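Local coordinates for protein arginase, mitochondrial (Medicago truncatula, PDB 6VSS) that hydrolyses L-arginine to urea and L-ornithine, and agmatine to urea and putrescine, with two manganese ions per subunit in a homohexamer, at residues Val119-Ile124 against Lys132-Val137; Arg34-Ala39 against Cys127-Lys132; Ile297-Gln302 against Val332-Ala337; Pro165-Val170 against Val178-Phe183; Ile268-Leu273 against Pro279-His284. All blocks are in the same frame, centred on the assembly; numbering follows the deposited sequence.

Interaction 1 of 5, residues Val119-Ile124 against Lys132-Val137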
# COMPACT_ATOMS: atom_id res chain seq x y z
N VAL B 119 28.00 -0.65 14.10
CA VAL B 119 28.11 -0.76 15.58
C VAL B 119 26.86 -1.49 16.07
O VAL B 119 25.76 -0.97 15.89
CB VAL B 119 28.20 0.60 16.27
CG1 VAL B 119 28.23 0.43 17.79
CG2 VAL B 119 29.38 1.41 15.74
N PRO B 120 27.02 -2.64 16.77
CA PRO B 120 25.90 -3.45 17.29
C PRO B 120 25.23 -2.86 18.53
O PRO B 120 25.39 -3.35 19.70
CB PRO B 120 26.58 -4.79 17.61
CG PRO B 120 27.99 -4.41 17.99
CD PRO B 120 28.33 -3.23 17.10
N ILE B 121 24.44 -1.82 18.27
CA ILE B 121 23.81 -0.95 19.29
C ILE B 121 22.90 -1.82 20.19
O ILE B 121 23.03 -1.73 21.44
CB ILE B 121 23.02 0.18 18.59
CG1 ILE B 121 23.96 1.10 17.79
CG2 ILE B 121 22.21 0.96 19.61
CD1 ILE B 121 25.01 1.80 18.65
N GLU B 122 22.01 -2.59 19.58
CA GLU B 122 21.00 -3.42 20.28
C GLU B 122 21.72 -4.34 21.29
O GLU B 122 21.35 -4.35 22.47
CB GLU B 122 20.14 -4.19 19.26
CG GLU B 122 19.23 -5.28 19.86
CD GLU B 122 18.22 -6.00 18.94
OE1 GLU B 122 18.47 -6.19 17.72
OE2 GLU B 122 17.18 -6.44 19.46
N GLU B 123 22.69 -5.12 20.86
CA GLU B 123 23.41 -6.08 21.75
C GLU B 123 24.15 -5.37 22.90
O GLU B 123 24.16 -5.89 24.05
CB GLU B 123 24.36 -6.93 20.93
CG GLU B 123 23.65 -7.80 19.90
CD GLU B 123 23.50 -7.19 18.50
OE1 GLU B 123 23.70 -5.95 18.34
OE2 GLU B 123 23.13 -7.95 17.56
N ILE B 124 24.70 -4.20 22.64
CA ILE B 124 25.37 -3.39 23.68
C ILE B 124 24.34 -2.84 24.66
O ILE B 124 24.57 -2.99 25.89
CB ILE B 124 26.21 -2.28 23.07
CG1 ILE B 124 27.39 -2.88 22.32
CG2 ILE B 124 26.64 -1.32 24.18
CD1 ILE B 124 28.03 -1.89 21.38
N LYS B 132 25.36 7.55 27.86
CA LYS B 132 26.66 8.29 27.87
C LYS B 132 27.73 7.33 27.37
O LYS B 132 28.49 7.71 26.48
CB LYS B 132 26.92 8.86 29.27
CG LYS B 132 28.28 9.52 29.47
CD LYS B 132 28.33 10.45 30.68
CE LYS B 132 29.21 11.68 30.45
NZ LYS B 132 28.61 12.92 31.01
N ARG B 133 27.77 6.10 27.86
CA ARG B 133 28.80 5.12 27.45
C ARG B 133 28.46 4.68 26.03
O ARG B 133 29.35 4.56 25.20
CB ARG B 133 28.86 4.00 28.48
CG ARG B 133 29.72 2.82 28.05
CD ARG B 133 31.18 2.99 28.40
NE ARG B 133 31.97 1.76 28.36
CZ ARG B 133 31.92 0.76 29.26
NH1 ARG B 133 31.06 0.78 30.27
NH2 ARG B 133 32.70 -0.30 29.11
N LEU B 134 27.19 4.52 25.70
CA LEU B 134 26.83 4.22 24.29
C LEU B 134 27.43 5.26 23.31
O LEU B 134 27.99 4.90 22.28
CB LEU B 134 25.31 4.20 24.18
CG LEU B 134 24.81 3.49 22.94
CD1 LEU B 134 25.33 2.06 22.98
CD2 LEU B 134 23.31 3.53 22.86
N ALA B 135 27.25 6.55 23.61
CA ALA B 135 27.80 7.67 22.81
C ALA B 135 29.33 7.52 22.69
O ALA B 135 29.85 7.69 21.58
CB ALA B 135 27.41 8.95 23.45
N ASN B 136 29.99 7.17 23.79
CA ASN B 136 31.45 6.97 23.82
C ASN B 136 31.83 5.86 22.84
O ASN B 136 32.80 6.00 22.14
CB ASN B 136 31.93 6.68 25.24
CG ASN B 136 32.15 7.93 26.06
OD1 ASN B 136 32.12 9.04 25.54
ND2 ASN B 136 32.37 7.78 27.34
N VAL B 137 31.05 4.79 22.82
CA VAL B 137 31.33 3.63 21.92
C VAL B 137 31.15 4.07 20.46
O VAL B 137 31.94 3.63 19.60
CB VAL B 137 30.43 2.43 22.27
CG1 VAL B 137 30.37 1.45 21.11
CG2 VAL B 137 30.88 1.73 23.55
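V137, which packs against V119 and I124, sends its backbone N to R133 O at 2.9 Å, a helical bond that holds the backbone from which its side chain projects. No hydrogen bond joins the two segments; methyl groups carry the whole contact. CG1 of V137 stands anti to the N of its own residue (chi1 161°) and lies 4.1 Å from V119 CG1. The same methyl is also 4.1 Å from I124 CD1, so one valine branch touches two side chains of the facing segment at once. A turn earlier on the helix, L134 extends its forked end to the short helix, where its CD1 meets I124 CG2 at 3.8 Å. Its other methyl, CD2, faces I121 CG2 more loosely, at 4.3 Å. Branched aliphatic residues suit this buried place because their methyls fill space in several directions and need no polar partner. P120 is the N-cap of the short helix, and I124 N bonds to P120 O. The contact joins the short helix after strand 113-118 to the start of helix 131-146. Helix 25-57 borders it through I36 on V137, while E122 makes a salt bridge with R89 of the second subunit.

Interaction 2 of 5, residues Arg34-Ala39 against Cys127-Lys132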
# COMPACT_ATOMS: atom_id res chain seq x y z
N ARG B 34 33.41 -6.39 28.30
CA ARG B 34 33.80 -7.51 27.42
C ARG B 34 33.05 -7.40 26.08
O ARG B 34 33.67 -7.59 24.96
CB ARG B 34 33.47 -8.82 28.16
CG ARG B 34 34.12 -8.96 29.53
CD ARG B 34 34.33 -10.38 30.04
NE ARG B 34 35.03 -11.31 29.13
CZ ARG B 34 36.35 -11.49 29.05
NH1 ARG B 34 37.19 -10.83 29.84
NH2 ARG B 34 36.82 -12.35 28.16
N VAL B 35 31.76 -7.12 26.13
CA VAL B 35 30.95 -7.10 24.86
C VAL B 35 31.37 -5.86 24.05
O VAL B 35 31.44 -5.93 22.84
CB VAL B 35 29.44 -7.17 25.10
CG1 VAL B 35 28.68 -6.89 23.80
CG2 VAL B 35 29.03 -8.53 25.68
N ILE B 36 31.63 -4.76 24.72
CA ILE B 36 32.05 -3.50 24.04
C ILE B 36 33.42 -3.73 23.40
O ILE B 36 33.55 -3.44 22.17
CB ILE B 36 32.05 -2.33 25.03
CG1 ILE B 36 30.63 -1.93 25.38
CG2 ILE B 36 32.88 -1.18 24.48
CD1 ILE B 36 30.53 -0.74 26.31
N ASP B 37 34.39 -4.24 24.17
CA ASP B 37 35.71 -4.67 23.64
C ASP B 37 35.56 -5.48 22.36
O ASP B 37 36.30 -5.27 21.38
CB ASP B 37 36.41 -5.61 24.62
CG ASP B 37 37.92 -5.63 24.45
OD1 ASP B 37 38.42 -5.27 23.35
OD2 ASP B 37 38.60 -5.95 25.45
N ALA B 38 34.74 -6.51 22.42
CA ALA B 38 34.50 -7.41 21.27
C ALA B 38 33.90 -6.62 20.11
O ALA B 38 34.23 -6.91 18.95
CB ALA B 38 33.58 -8.53 21.66
N ALA B 39 33.04 -5.67 20.40
CA ALA B 39 32.36 -4.89 19.36
C ALA B 39 33.42 -4.04 18.66
O ALA B 39 33.42 -3.96 17.41
CB ALA B 39 31.29 -4.06 19.97
N CYS B 127 23.21 -5.17 27.25
CA CYS B 127 24.13 -5.48 28.38
C CYS B 127 23.92 -4.48 29.51
O CYS B 127 24.69 -4.52 30.51
CB CYS B 127 25.59 -5.33 27.99
SG CYS B 127 26.04 -6.52 26.72
N GLY B 128 22.98 -3.56 29.31
CA GLY B 128 22.57 -2.53 30.28
C GLY B 128 23.47 -1.33 30.23
O GLY B 128 23.52 -0.62 31.23
N VAL B 129 24.12 -1.06 29.10
CA VAL B 129 25.01 0.12 28.93
C VAL B 129 24.15 1.39 28.87
O VAL B 129 23.16 1.40 28.15
CB VAL B 129 25.91 -0.05 27.70
CG1 VAL B 129 26.79 1.17 27.47
CG2 VAL B 129 26.78 -1.31 27.79
N ASP B 130 24.56 2.45 29.57
CA ASP B 130 23.82 3.74 29.64
C ASP B 130 24.15 4.54 28.38
O ASP B 130 25.15 4.18 27.70
CB ASP B 130 24.12 4.51 30.93
CG ASP B 130 25.59 4.80 31.16
OD1 ASP B 130 26.11 5.72 30.55
OD2 ASP B 130 26.22 4.04 31.92
N ASP B 131 23.36 5.57 28.07
CA ASP B 131 23.48 6.34 26.82
C ASP B 131 24.79 7.14 26.74
O ASP B 131 25.26 7.34 25.65
CB ASP B 131 22.28 7.25 26.63
CG ASP B 131 21.03 6.42 26.44
OD1 ASP B 131 21.09 5.43 25.68
OD2 ASP B 131 20.04 6.77 27.10
N LYS B 132 25.36 7.55 27.86
CA LYS B 132 26.66 8.29 27.87
C LYS B 132 27.73 7.33 27.37
O LYS B 132 28.49 7.71 26.48
CB LYS B 132 26.92 8.86 29.27
CG LYS B 132 28.28 9.52 29.47
CD LYS B 132 28.33 10.45 30.68
CE LYS B 132 29.21 11.68 30.45
NZ LYS B 132 28.61 12.92 31.01
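Segment 34-39 of helix 25-57 runs past the loop that leads into helix 131-146, with the CA atoms of V35 and C127 coming within 7.8 Å. Between them the thiol of C127 settles against the isopropyl group of V35: SG lies 3.7 Å from V35 CG2 and 4.0 Å from V35 CG1, so the sulfur rests across both branches. A second contact joins the next helix residue to V129. I36 stretches its chain out (chi2 -178°) until CD1 meets V129 CG2 tip to tip at 4.1 Å. G128, between the two loop contacts, takes a positive phi of 83° in a Schellman motif that ends the preceding helix; lacking a CB, it tolerates this backbone and lets the chain turn so that C127 and V129 both face helix 25-57. D130 is the N-cap of helix 131-146, its OD1 accepting from R133 N, a place suited to a short carboxylate. V35 also packs on F42 of the second subunit, and R34 makes a salt bridge with E45 there. Without a hydrogen bond across it, the contact depends on van der Waals packing; the cysteine acts as a compact, polarisable, nonpolar group, and fit rather than directional bonding sets the spacing.

Interaction 3 of 5, residues Ile297-Gln302 against Val332-Ala337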
# COMPACT_ATOMS: atom_id res chain seq x y z
N ILE B 297 23.57 22.07 -4.01
CA ILE B 297 24.39 22.61 -2.90
C ILE B 297 25.65 21.75 -2.74
O ILE B 297 26.77 22.28 -2.54
CB ILE B 297 23.54 22.72 -1.63
CG1 ILE B 297 22.45 23.79 -1.83
CG2 ILE B 297 24.46 23.00 -0.45
CD1 ILE B 297 21.35 23.85 -0.80
N LEU B 298 25.50 20.44 -2.87
CA LEU B 298 26.58 19.49 -2.49
C LEU B 298 27.61 19.46 -3.61
O LEU B 298 28.85 19.49 -3.32
CB LEU B 298 25.91 18.14 -2.24
CG LEU B 298 26.73 17.10 -1.52
CD1 LEU B 298 27.32 17.65 -0.22
CD2 LEU B 298 25.87 15.89 -1.27
N GLN B 299 27.12 19.49 -4.85
CA GLN B 299 27.95 19.50 -6.07
C GLN B 299 28.76 20.80 -6.08
O GLN B 299 29.92 20.76 -6.45
CB GLN B 299 27.07 19.25 -7.31
CG GLN B 299 26.60 17.79 -7.38
CD GLN B 299 25.64 17.44 -8.50
OE1 GLN B 299 25.10 18.32 -9.18
NE2 GLN B 299 25.41 16.15 -8.70
N ASN B 300 28.21 21.89 -5.58
CA ASN B 300 28.87 23.21 -5.63
C ASN B 300 29.75 23.42 -4.40
O ASN B 300 30.58 24.29 -4.44
CB ASN B 300 27.82 24.32 -5.78
CG ASN B 300 27.37 24.51 -7.21
OD1 ASN B 300 28.16 24.93 -8.06
ND2 ASN B 300 26.12 24.24 -7.50
N LEU B 301 29.63 22.62 -3.35
CA LEU B 301 30.27 22.93 -2.03
C LEU B 301 31.80 22.85 -2.15
O LEU B 301 32.27 21.87 -2.69
CB LEU B 301 29.81 21.96 -0.95
CG LEU B 301 30.54 22.10 0.38
CD1 LEU B 301 30.07 23.34 1.09
CD2 LEU B 301 30.30 20.88 1.26
N GLN B 302 32.50 23.85 -1.62
CA GLN B 302 33.97 23.87 -1.49
C GLN B 302 34.34 23.66 -0.02
O GLN B 302 33.67 24.18 0.88
CB GLN B 302 34.53 25.19 -2.04
CG GLN B 302 34.22 25.33 -3.53
CD GLN B 302 34.71 26.57 -4.22
OE1 GLN B 302 34.57 27.69 -3.73
NE2 GLN B 302 35.25 26.37 -5.40
N VAL B 332 23.88 9.02 -0.10
CA VAL B 332 25.18 8.42 0.34
C VAL B 332 26.15 8.44 -0.84
O VAL B 332 27.32 8.81 -0.65
CB VAL B 332 25.02 7.01 0.95
CG1 VAL B 332 26.34 6.47 1.45
CG2 VAL B 332 24.09 7.02 2.15
N ARG B 333 25.70 8.04 -2.02
CA ARG B 333 26.57 7.92 -3.21
C ARG B 333 27.14 9.30 -3.57
O ARG B 333 28.33 9.42 -3.81
CB ARG B 333 25.82 7.31 -4.40
CG ARG B 333 25.68 5.80 -4.28
CD ARG B 333 24.46 5.26 -5.01
NE ARG B 333 24.53 5.55 -6.43
CZ ARG B 333 24.39 4.68 -7.42
NH1 ARG B 333 24.19 3.39 -7.18
NH2 ARG B 333 24.56 5.09 -8.66
N GLU B 334 26.33 10.34 -3.54
CA GLU B 334 26.79 11.64 -3.98
C GLU B 334 27.66 12.25 -2.88
O GLU B 334 28.61 12.94 -3.20
CB GLU B 334 25.57 12.41 -4.41
CG GLU B 334 24.84 11.75 -5.57
CD GLU B 334 25.61 11.74 -6.88
OE1 GLU B 334 26.32 12.72 -7.18
OE2 GLU B 334 25.52 10.74 -7.58
N LEU B 335 27.36 12.01 -1.60
CA LEU B 335 28.24 12.45 -0.49
C LEU B 335 29.60 11.77 -0.63
O LEU B 335 30.62 12.48 -0.50
CB LEU B 335 27.59 12.20 0.87
CG LEU B 335 28.45 12.50 2.11
CD1 LEU B 335 29.11 13.85 2.02
CD2 LEU B 335 27.60 12.47 3.38
N ALA B 336 29.64 10.43 -0.82
CA ALA B 336 30.89 9.67 -1.04
C ALA B 336 31.69 10.26 -2.23
O ALA B 336 32.90 10.44 -2.09
CB ALA B 336 30.64 8.19 -1.22
N ALA B 337 31.04 10.53 -3.37
CA ALA B 337 31.64 11.11 -4.59
C ALA B 337 32.37 12.42 -4.23
O ALA B 337 33.44 12.69 -4.82
CB ALA B 337 30.58 11.31 -5.66
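E334 is the first residue of segment 332-337 to touch segment 297-302, and it does so with both its side chain and its backbone. Its chain bends at chi2 (-67°), which brings OE1 to 3.9 Å from Q299 NE2. That is too long for a hydrogen bond, and the amide and carboxylate planes are 72° apart, so the two polar ends are near neighbours rather than partners. Each is held from elsewhere: E334 OE2 accepts from the backbone N of E102, and Q299 NE2 makes a weak hydrogen bond to E102 OE1. A glutamate and a glutamine suit this border because their long arms can reach the loop around E102 that runs beside both helices. The backbone of E334 also takes part, its carbonyl carbon lying 4.4 Å from L298 CD2.

L335 follows, and its peptide N is 4.2 Å from the same L298 methyl. L298 thus sets one branch against the backbone of the opposing helix at the E334-L335 link, where the CA atoms of L298 and L335 approach to 7.5 Å. The side chain of L335 packs on L154 of strand 151-157, an apolar residue suited to the layer between helix and sheet. A turn beyond, K338 NZ bonds to the carbonyl oxygens of Q299 and L301, at the end of helix 291-300. Two helices packed side by side on one face of a parallel sheet, with strand 305-311 between them in sequence, are characteristic of the alpha/beta/alpha sandwich of the arginase fold.

Interaction 4 of 5, residues Pro165-Val170 against Val178-Phe183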
# COMPACT_ATOMS: atom_id res chain seq x y z
N PRO B 165 28.00 12.41 18.94
CA PRO B 165 29.19 11.57 19.13
C PRO B 165 30.08 11.40 17.89
O PRO B 165 31.32 11.28 18.05
CB PRO B 165 28.63 10.19 19.54
CG PRO B 165 27.12 10.26 19.35
CD PRO B 165 26.79 11.74 19.41
N VAL B 166 29.49 11.43 16.69
CA VAL B 166 30.29 11.37 15.43
C VAL B 166 31.11 12.66 15.33
O VAL B 166 32.32 12.59 15.11
CB VAL B 166 29.41 11.17 14.20
CG1 VAL B 166 30.24 11.08 12.94
CG2 VAL B 166 28.50 9.98 14.38
N VAL B 167 30.48 13.81 15.47
CA VAL B 167 31.18 15.08 15.20
C VAL B 167 32.19 15.33 16.34
O VAL B 167 33.28 15.81 16.06
CB VAL B 167 30.18 16.21 14.99
CG1 VAL B 167 30.82 17.56 15.15
CG2 VAL B 167 29.49 16.05 13.63
N ARG B 168 31.87 14.92 17.57
CA ARG B 168 32.81 15.03 18.70
C ARG B 168 34.10 14.26 18.36
O ARG B 168 35.25 14.74 18.66
CB ARG B 168 32.19 14.50 20.00
CG ARG B 168 33.20 14.37 21.12
CD ARG B 168 32.59 13.79 22.38
NE ARG B 168 32.02 12.45 22.23
CZ ARG B 168 31.21 11.88 23.11
NH1 ARG B 168 30.89 12.52 24.20
NH2 ARG B 168 30.73 10.67 22.91
N ALA B 169 33.91 13.05 17.84
CA ALA B 169 34.99 12.10 17.51
C ALA B 169 35.82 12.68 16.36
O ALA B 169 37.07 12.61 16.45
CB ALA B 169 34.40 10.79 17.15
N VAL B 170 35.17 13.25 15.34
CA VAL B 170 35.90 13.86 14.19
C VAL B 170 36.80 15.01 14.69
O VAL B 170 37.98 15.04 14.36
CB VAL B 170 34.96 14.33 13.10
CG1 VAL B 170 35.74 15.11 12.08
CG2 VAL B 170 34.20 13.17 12.45
N VAL B 178 35.28 21.98 13.22
CA VAL B 178 34.95 21.73 11.81
C VAL B 178 33.84 22.72 11.49
O VAL B 178 33.23 23.24 12.45
CB VAL B 178 34.54 20.25 11.57
CG1 VAL B 178 35.66 19.31 11.93
CG2 VAL B 178 33.29 19.85 12.33
N ASP B 179 33.59 22.99 10.21
CA ASP B 179 32.35 23.69 9.79
C ASP B 179 31.37 22.59 9.42
O ASP B 179 31.84 21.60 8.92
CB ASP B 179 32.59 24.66 8.63
CG ASP B 179 33.38 25.93 8.95
OD1 ASP B 179 33.46 26.32 10.14
OD2 ASP B 179 33.89 26.55 7.98
N ILE B 180 30.07 22.80 9.63
CA ILE B 180 29.03 21.80 9.32
C ILE B 180 28.01 22.36 8.34
O ILE B 180 27.54 23.48 8.49
CB ILE B 180 28.35 21.28 10.59
CG1 ILE B 180 29.35 20.68 11.58
CG2 ILE B 180 27.22 20.31 10.21
CD1 ILE B 180 28.72 20.21 12.83
N LEU B 181 27.70 21.56 7.35
CA LEU B 181 26.58 21.78 6.43
C LEU B 181 25.58 20.72 6.83
O LEU B 181 25.97 19.54 6.84
CB LEU B 181 27.03 21.55 4.99
CG LEU B 181 25.87 21.56 4.00
CD1 LEU B 181 25.09 22.85 4.09
CD2 LEU B 181 26.43 21.32 2.60
N HIS B 182 24.39 21.16 7.26
CA HIS B 182 23.39 20.32 7.93
C HIS B 182 22.10 20.50 7.15
O HIS B 182 21.59 21.64 7.12
CB HIS B 182 23.34 20.68 9.40
CG HIS B 182 22.13 20.20 10.15
ND1 HIS B 182 21.54 20.95 11.16
CD2 HIS B 182 21.46 19.03 10.09
CE1 HIS B 182 20.56 20.25 11.69
NE2 HIS B 182 20.48 19.08 11.03
N PHE B 183 21.61 19.45 6.52
CA PHE B 183 20.28 19.40 5.86
C PHE B 183 19.27 18.81 6.83
O PHE B 183 19.47 17.72 7.34
CB PHE B 183 20.33 18.59 4.57
CG PHE B 183 21.25 19.16 3.53
CD1 PHE B 183 22.58 18.75 3.45
CD2 PHE B 183 20.79 20.02 2.54
CE1 PHE B 183 23.43 19.22 2.46
CE2 PHE B 183 21.65 20.52 1.56
CZ PHE B 183 22.97 20.13 1.55
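I180 reaches from its strand to V167 on the helix, and each atom from CB through CG1 to CD1 comes nearer. I180 CB is 6.4 Å from V167 CG1, too far to touch. I180 CG1 is 5.0 Å from V167 CG1. With chi2 at 178° the chain stays extended, so the tip, CD1, makes the contact, meeting V167 CG1 end to end at 4.1 Å. That valine methyl has a second neighbour in V178 CG2, at 4.4 Å, and so touches two side chains of the strand. V178 uses its other branch as well: its CG1 lies 4.2 Å from V170 CG1, one helical turn beyond V167. V178 and I180 can both serve because residues two apart on a strand face the same side, while valines three apart share one face of the helix. Beta-branched residues suit both surfaces, their methyls giving a firm apolar interface without polar groups to satisfy.

Segment 165-170 runs roughly antiparallel to strand 178-183, at 150°, the two axes 10.5 Å apart at closest approach. In this alpha/beta layer packing, helix 163-174 lies beside helix 131-146 and touches Y265 of strand 264-269, while I180 also packs on strand 213-221, on the other flank of its own strand.

Interaction 5 of 5, residues Ile268-Leu273 against Pro279-His284. With MN (manganese (II) ion), chain I; MN (manganese (II) ion), chain J.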
# COMPACT_ATOMS: atom_id res chain seq x y z
N ILE B 268 23.27 14.91 6.61
CA ILE B 268 22.00 14.93 5.81
C ILE B 268 20.89 14.22 6.60
O ILE B 268 20.93 12.94 6.71
CB ILE B 268 22.23 14.35 4.42
CG1 ILE B 268 23.56 14.85 3.83
CG2 ILE B 268 21.00 14.65 3.56
CD1 ILE B 268 23.84 14.51 2.40
N ASP B 269 19.91 14.98 7.10
CA ASP B 269 18.65 14.38 7.62
C ASP B 269 17.69 14.20 6.43
O ASP B 269 17.42 15.15 5.72
CB ASP B 269 18.15 15.19 8.80
CG ASP B 269 16.87 14.66 9.44
OD1 ASP B 269 16.14 13.94 8.71
OD2 ASP B 269 16.56 15.09 10.57
N VAL B 270 17.31 12.95 6.12
CA VAL B 270 16.42 12.59 4.98
C VAL B 270 15.12 13.41 5.07
O VAL B 270 14.56 13.70 4.00
CB VAL B 270 16.12 11.08 4.94
CG1 VAL B 270 15.18 10.71 3.78
CG2 VAL B 270 17.41 10.28 4.83
N ASP B 271 14.68 13.80 6.28
CA ASP B 271 13.42 14.59 6.43
C ASP B 271 13.64 16.03 6.00
O ASP B 271 12.59 16.66 5.85
CB ASP B 271 12.72 14.55 7.79
CG ASP B 271 13.40 15.27 8.94
OD1 ASP B 271 14.26 16.09 8.75
OD2 ASP B 271 13.08 14.91 10.02
N SER B 272 14.85 16.46 5.60
CA SER B 272 15.07 17.71 4.84
C SER B 272 14.24 17.68 3.54
O SER B 272 13.71 18.73 3.14
CB SER B 272 16.51 17.99 4.54
OG SER B 272 17.10 16.99 3.72
N LEU B 273 14.09 16.52 2.94
CA LEU B 273 13.37 16.40 1.65
C LEU B 273 11.88 16.40 1.89
O LEU B 273 11.42 15.94 2.96
CB LEU B 273 13.76 15.11 0.97
CG LEU B 273 15.20 15.05 0.46
CD1 LEU B 273 15.61 13.61 0.19
CD2 LEU B 273 15.34 15.89 -0.78
N PRO B 279 9.08 9.66 1.80
CA PRO B 279 8.05 9.29 2.74
C PRO B 279 8.57 8.47 3.93
O PRO B 279 8.01 8.51 4.96
CB PRO B 279 7.02 8.52 1.91
CG PRO B 279 7.74 8.11 0.68
CD PRO B 279 8.89 9.06 0.50
N GLY B 280 9.68 7.78 3.72
CA GLY B 280 10.28 6.88 4.71
C GLY B 280 11.02 7.65 5.78
O GLY B 280 12.22 7.53 5.82
N VAL B 281 10.33 8.48 6.58
CA VAL B 281 10.95 9.21 7.73
C VAL B 281 9.97 9.19 8.90
O VAL B 281 8.77 9.04 8.63
CB VAL B 281 11.30 10.67 7.36
CG1 VAL B 281 12.35 10.73 6.26
CG2 VAL B 281 10.10 11.48 6.94
N SER B 282 10.43 9.43 10.12
CA SER B 282 9.56 9.58 11.31
C SER B 282 8.74 10.89 11.29
O SER B 282 7.57 10.85 11.68
CB SER B 282 10.40 9.44 12.58
OG SER B 282 10.94 8.12 12.69
N HIS B 283 9.29 12.01 10.83
CA HIS B 283 8.64 13.33 10.98
C HIS B 283 8.33 13.86 9.59
O HIS B 283 9.15 14.56 9.07
CB HIS B 283 9.58 14.28 11.76
CG HIS B 283 9.86 13.75 13.11
ND1 HIS B 283 9.03 14.00 14.18
CD2 HIS B 283 10.82 12.90 13.55
CE1 HIS B 283 9.48 13.37 15.25
NE2 HIS B 283 10.58 12.67 14.89
N HIS B 284 7.17 13.57 9.04
CA HIS B 284 6.72 14.21 7.78
C HIS B 284 6.57 15.75 7.99
O HIS B 284 5.86 16.14 8.91
CB HIS B 284 5.45 13.57 7.28
CG HIS B 284 5.62 12.20 6.79
ND1 HIS B 284 4.66 11.23 6.97
CD2 HIS B 284 6.61 11.60 6.11
CE1 HIS B 284 5.08 10.09 6.50
NE2 HIS B 284 6.25 10.29 5.92
MN MN I . 14.72 16.07 10.98
MN MN J . 17.53 16.05 12.36
O HOH W 1 12.31 12.18 10.62
O HOH W 2 9.58 15.61 5.90
O HOH W 3 15.59 16.48 12.92
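D271, packed against V281 and H283, is the second aspartate of a DxD motif that follows strand 264-269 and binds the two manganese ions of arginase. Metal bonds come first. D269 OD2 bridges the ions, 2.1 Å from the manganese ion of chain I, while D271 holds that same ion with both carboxylate oxygens. Water 3 also bridges the pair; D184 and H186 complete the site of the chain I ion, and H160, D184 and D188 that of the manganese ion of chain J. Aspartate fits here because its short arm keeps the carboxylate close to a backbone that the turn's own hydrogen bonds hold.

In the apolar packing, V281 CG1 meets V270 CG1 at 3.8 Å, and V281 CG2 lies 4.1 Å from D271 CB, a compact apolar group beside the metal ligand.

Hydrogen bonds fix the loops. D269 OD1 accepts from D271 N at 2.8 Å, an Asx turn. D269 O is gripped twice, by S272 N and by S272 OG at 2.7 Å. Between segments, water 1 accepts from H283 N and lies 2.9 Å from D271 OD2, to which it can donate. H283 directs ND1 to S96 O of the fourth subunit; S96 is an L-ornithine-binding residue, consistent with a neighbouring subunit contributing to the substrate site. H284 NE2 donates to a lone pair of P279 O at 2.7 Å, with the oxygen in the imidazole plane.

In the fold
From the N terminus, interaction 2 opens first on helix 25-57 and waits 87 residues for its partner loop. Interaction 1 opens before that loop arrives and closes just after it, so the two cross and share K132; together they gather the N-terminal helix, the short helix 121-125 and helix 131-146 beside the second subunit. The other three follow in series. Interaction 4 closes the short turn from helix 163-174 to strand 178-183. Interaction 5 closes the metal loop beyond the adjacent strand 264-269, with F183 O and D269 N probably hydrogen-bonded between them. Interaction 3 closes last, spanning strand 305-311, and touches interaction 4 where I297 packs on F183.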